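Local coordinates for protein putative phosphomannomutase (PDB 1TUO) that probably acts as a magnesium-dependent phosphosugar mutase of the phosphohexose mutase family, perhaps isomerising pentose phosphates, at residues A[159-167]-A[341-350]. Sequence-based numbering, arbitrary orientation.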
# COMPACT_ATOMS: atom_id res chain seq x y z
N ALA A 159 8.21 2.39 -19.25
CA ALA A 159 7.92 3.78 -18.91
C ALA A 159 7.83 3.95 -17.40
O ALA A 159 8.24 4.98 -16.85
CB ALA A 159 6.62 4.23 -19.57
N TYR A 160 7.28 2.95 -16.72
CA TYR A 160 7.15 2.98 -15.27
C TYR A 160 8.55 3.00 -14.65
O TYR A 160 8.81 3.73 -13.69
CB TYR A 160 6.36 1.76 -14.78
CG TYR A 160 6.25 1.64 -13.27
CD1 TYR A 160 5.65 2.65 -12.50
CD2 TYR A 160 6.75 0.51 -12.61
CE1 TYR A 160 5.55 2.53 -11.10
CE2 TYR A 160 6.65 0.39 -11.22
CZ TYR A 160 6.06 1.40 -10.48
OH TYR A 160 5.99 1.27 -9.10
N PHE A 161 9.45 2.19 -15.20
CA PHE A 161 10.82 2.14 -14.69
C PHE A 161 11.49 3.50 -14.88
O PHE A 161 12.22 3.97 -14.00
CB PHE A 161 11.62 1.05 -15.40
CG PHE A 161 11.18 -0.36 -15.06
CD1 PHE A 161 10.68 -0.67 -13.80
CD2 PHE A 161 11.31 -1.37 -16.00
CE1 PHE A 161 10.31 -1.97 -13.48
CE2 PHE A 161 10.94 -2.68 -15.70
CZ PHE A 161 10.43 -2.98 -14.43
N GLU A 162 11.26 4.12 -16.03
CA GLU A 162 11.84 5.43 -16.30
C GLU A 162 11.33 6.46 -15.30
O GLU A 162 12.07 7.35 -14.88
CB GLU A 162 11.51 5.88 -17.72
CG GLU A 162 12.42 5.28 -18.77
CD GLU A 162 13.87 5.72 -18.59
OE1 GLU A 162 14.74 4.85 -18.38
OE2 GLU A 162 14.13 6.94 -18.65
N ALA A 163 10.06 6.35 -14.93
CA ALA A 163 9.48 7.27 -13.97
C ALA A 163 10.13 7.08 -12.60
O ALA A 163 10.46 8.05 -11.92
CB ALA A 163 7.98 7.05 -13.88
N LEU A 164 10.31 5.81 -12.21
CA LEU A 164 10.93 5.48 -10.93
C LEU A 164 12.33 6.06 -10.84
O LEU A 164 12.71 6.67 -9.84
CB LEU A 164 11.00 3.96 -10.74
CG LEU A 164 9.69 3.22 -10.46
CD1 LEU A 164 9.94 1.72 -10.40
CD2 LEU A 164 9.08 3.71 -9.15
N LYS A 165 13.10 5.86 -11.91
CA LYS A 165 14.48 6.34 -11.99
C LYS A 165 14.60 7.80 -11.58
O LYS A 165 15.54 8.19 -10.89
CB LYS A 165 15.00 6.16 -13.43
CG LYS A 165 16.42 6.63 -13.64
CD LYS A 165 16.85 6.50 -15.10
CE LYS A 165 16.06 7.44 -16.01
NZ LYS A 165 16.54 7.39 -17.42
N ALA A 166 13.62 8.61 -11.99
CA ALA A 166 13.62 10.03 -11.69
C ALA A 166 13.51 10.38 -10.21
O ALA A 166 13.71 11.54 -9.83
CB ALA A 166 12.49 10.71 -12.46
N HIS A 167 13.21 9.40 -9.37
CA HIS A 167 13.06 9.65 -7.94
C HIS A 167 14.06 8.88 -7.08
O HIS A 167 13.89 8.78 -5.86
CB HIS A 167 11.64 9.30 -7.50
CG HIS A 167 10.58 9.98 -8.31
ND1 HIS A 167 10.45 11.35 -8.36
CD2 HIS A 167 9.63 9.48 -9.13
CE1 HIS A 167 9.47 11.67 -9.18
NE2 HIS A 167 8.95 10.55 -9.66
N GLU A 341 6.10 13.54 -4.96
CA GLU A 341 6.71 13.91 -6.24
C GLU A 341 6.63 12.80 -7.28
O GLU A 341 6.97 13.01 -8.45
CB GLU A 341 8.17 14.34 -6.02
CG GLU A 341 8.85 13.72 -4.80
CD GLU A 341 9.24 12.27 -4.62
OE1 GLU A 341 9.56 11.92 -5.74
OE2 GLU A 341 9.42 11.58 -3.62
N HIS A 342 6.14 11.63 -6.86
CA HIS A 342 5.99 10.46 -7.73
C HIS A 342 4.53 10.30 -8.16
O HIS A 342 4.16 10.63 -9.29
CB HIS A 342 6.48 9.22 -6.97
CG HIS A 342 6.22 7.92 -7.67
ND1 HIS A 342 6.61 7.67 -8.97
CD2 HIS A 342 5.65 6.77 -7.22
CE1 HIS A 342 6.29 6.43 -9.29
NE2 HIS A 342 5.71 5.86 -8.25
N LEU A 343 3.71 9.80 -7.25
CA LEU A 343 2.28 9.58 -7.50
C LEU A 343 1.55 9.69 -6.17
O LEU A 343 2.10 9.33 -5.13
CB LEU A 343 2.03 8.18 -8.06
CG LEU A 343 2.35 7.76 -9.50
CD1 LEU A 343 2.18 6.25 -9.62
CD2 LEU A 343 1.45 8.48 -10.48
N PRO A 344 0.31 10.20 -6.18
CA PRO A 344 -0.47 10.33 -4.95
C PRO A 344 -1.09 8.96 -4.75
O PRO A 344 -2.32 8.81 -4.75
CB PRO A 344 -1.50 11.39 -5.31
CG PRO A 344 -1.75 11.12 -6.76
CD PRO A 344 -0.35 10.90 -7.30
N GLU A 345 -0.22 7.96 -4.60
CA GLU A 345 -0.63 6.57 -4.46
C GLU A 345 0.39 5.77 -3.65
O GLU A 345 1.55 6.17 -3.52
CB GLU A 345 -0.75 5.97 -5.88
CG GLU A 345 -1.03 4.48 -5.94
CD GLU A 345 -2.44 4.14 -5.54
OE1 GLU A 345 -3.33 4.17 -6.42
OE2 GLU A 345 -2.67 3.88 -4.34
N ARG A 346 -0.04 4.64 -3.09
CA ARG A 346 0.86 3.78 -2.33
C ARG A 346 1.67 3.00 -3.35
O ARG A 346 1.10 2.38 -4.25
CB ARG A 346 0.06 2.82 -1.45
CG ARG A 346 -0.68 3.52 -0.32
CD ARG A 346 -1.63 2.59 0.42
NE ARG A 346 -2.81 2.27 -0.38
CZ ARG A 346 -4.00 1.98 0.14
NH1 ARG A 346 -4.16 1.97 1.46
NH2 ARG A 346 -5.03 1.71 -0.65
N ASP A 347 3.00 3.02 -3.23
CA ASP A 347 3.84 2.30 -4.18
C ASP A 347 4.88 1.45 -3.45
O ASP A 347 5.88 1.98 -2.93
CB ASP A 347 4.53 3.28 -5.14
CG ASP A 347 5.27 2.59 -6.26
OD1 ASP A 347 5.41 3.20 -7.35
OD2 ASP A 347 5.73 1.44 -6.07
N GLY A 348 4.64 0.15 -3.40
CA GLY A 348 5.54 -0.76 -2.72
C GLY A 348 6.84 -1.01 -3.46
O GLY A 348 7.84 -1.42 -2.86
N ILE A 349 6.83 -0.78 -4.76
CA ILE A 349 8.02 -0.98 -5.57
C ILE A 349 8.99 0.17 -5.28
O ILE A 349 10.17 -0.05 -5.02
CB ILE A 349 7.67 -1.01 -7.07
CG1 ILE A 349 6.67 -2.16 -7.34
CG2 ILE A 349 8.94 -1.18 -7.91
CD1 ILE A 349 7.16 -3.53 -6.89
N LEU A 350 8.48 1.40 -5.31
CA LEU A 350 9.35 2.54 -5.02
C LEU A 350 9.80 2.47 -3.56
O LEU A 350 10.93 2.84 -3.24
CB LEU A 350 8.65 3.87 -5.28
CG LEU A 350 9.52 5.10 -4.98
CD1 LEU A 350 10.84 4.99 -5.75
CD2 LEU A 350 8.79 6.37 -5.37
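H167, just past helix 157-165, has H342 CB over one ring face, 4.1 Å from the ring centroid and 26° off its normal, which meets the criterion for a CH-pi contact; the two imidazoles themselves are inclined at 72°, neither stacked nor edge-to-face. E341 runs past H167 in the opposite direction; its OE2 is engaged in a salt bridge with R278, and the close approach of OE1 to H167 ND1 has too poor an angle for a hydrogen bond. From the helix, a trans chi1 (176°) carries the Y160 ring toward D347, where OH donates to OD1 at 2.7 Å. OD1 lies at the edge of the phenol ring and is met on its syn side. From the anti side, H342 NE2 donates to the same OD1 at 2.8 Å; both donors sit somewhat out of the carboxylate plane. D347 is also the N-cap of helix 348-362: OD2 accepts from L350 N at 2.9 Å, with a weak second bond from I349 N. The Y160-D347 bond thus links the family's alpha/beta/alpha domain II range to that of domain III. With D347 replaced by alanine, the Y160 hydroxyl and H342 NE2 would probably lose their shared acceptor, and the helix its side-chain cap. L164 CG lies over one face of the Y160 ring, offset toward the rim, and its methyls diverge: CD1 meets I349 CG2 at 4.0 Å, whereas CD2 packs 3.9 Å from L350 CB.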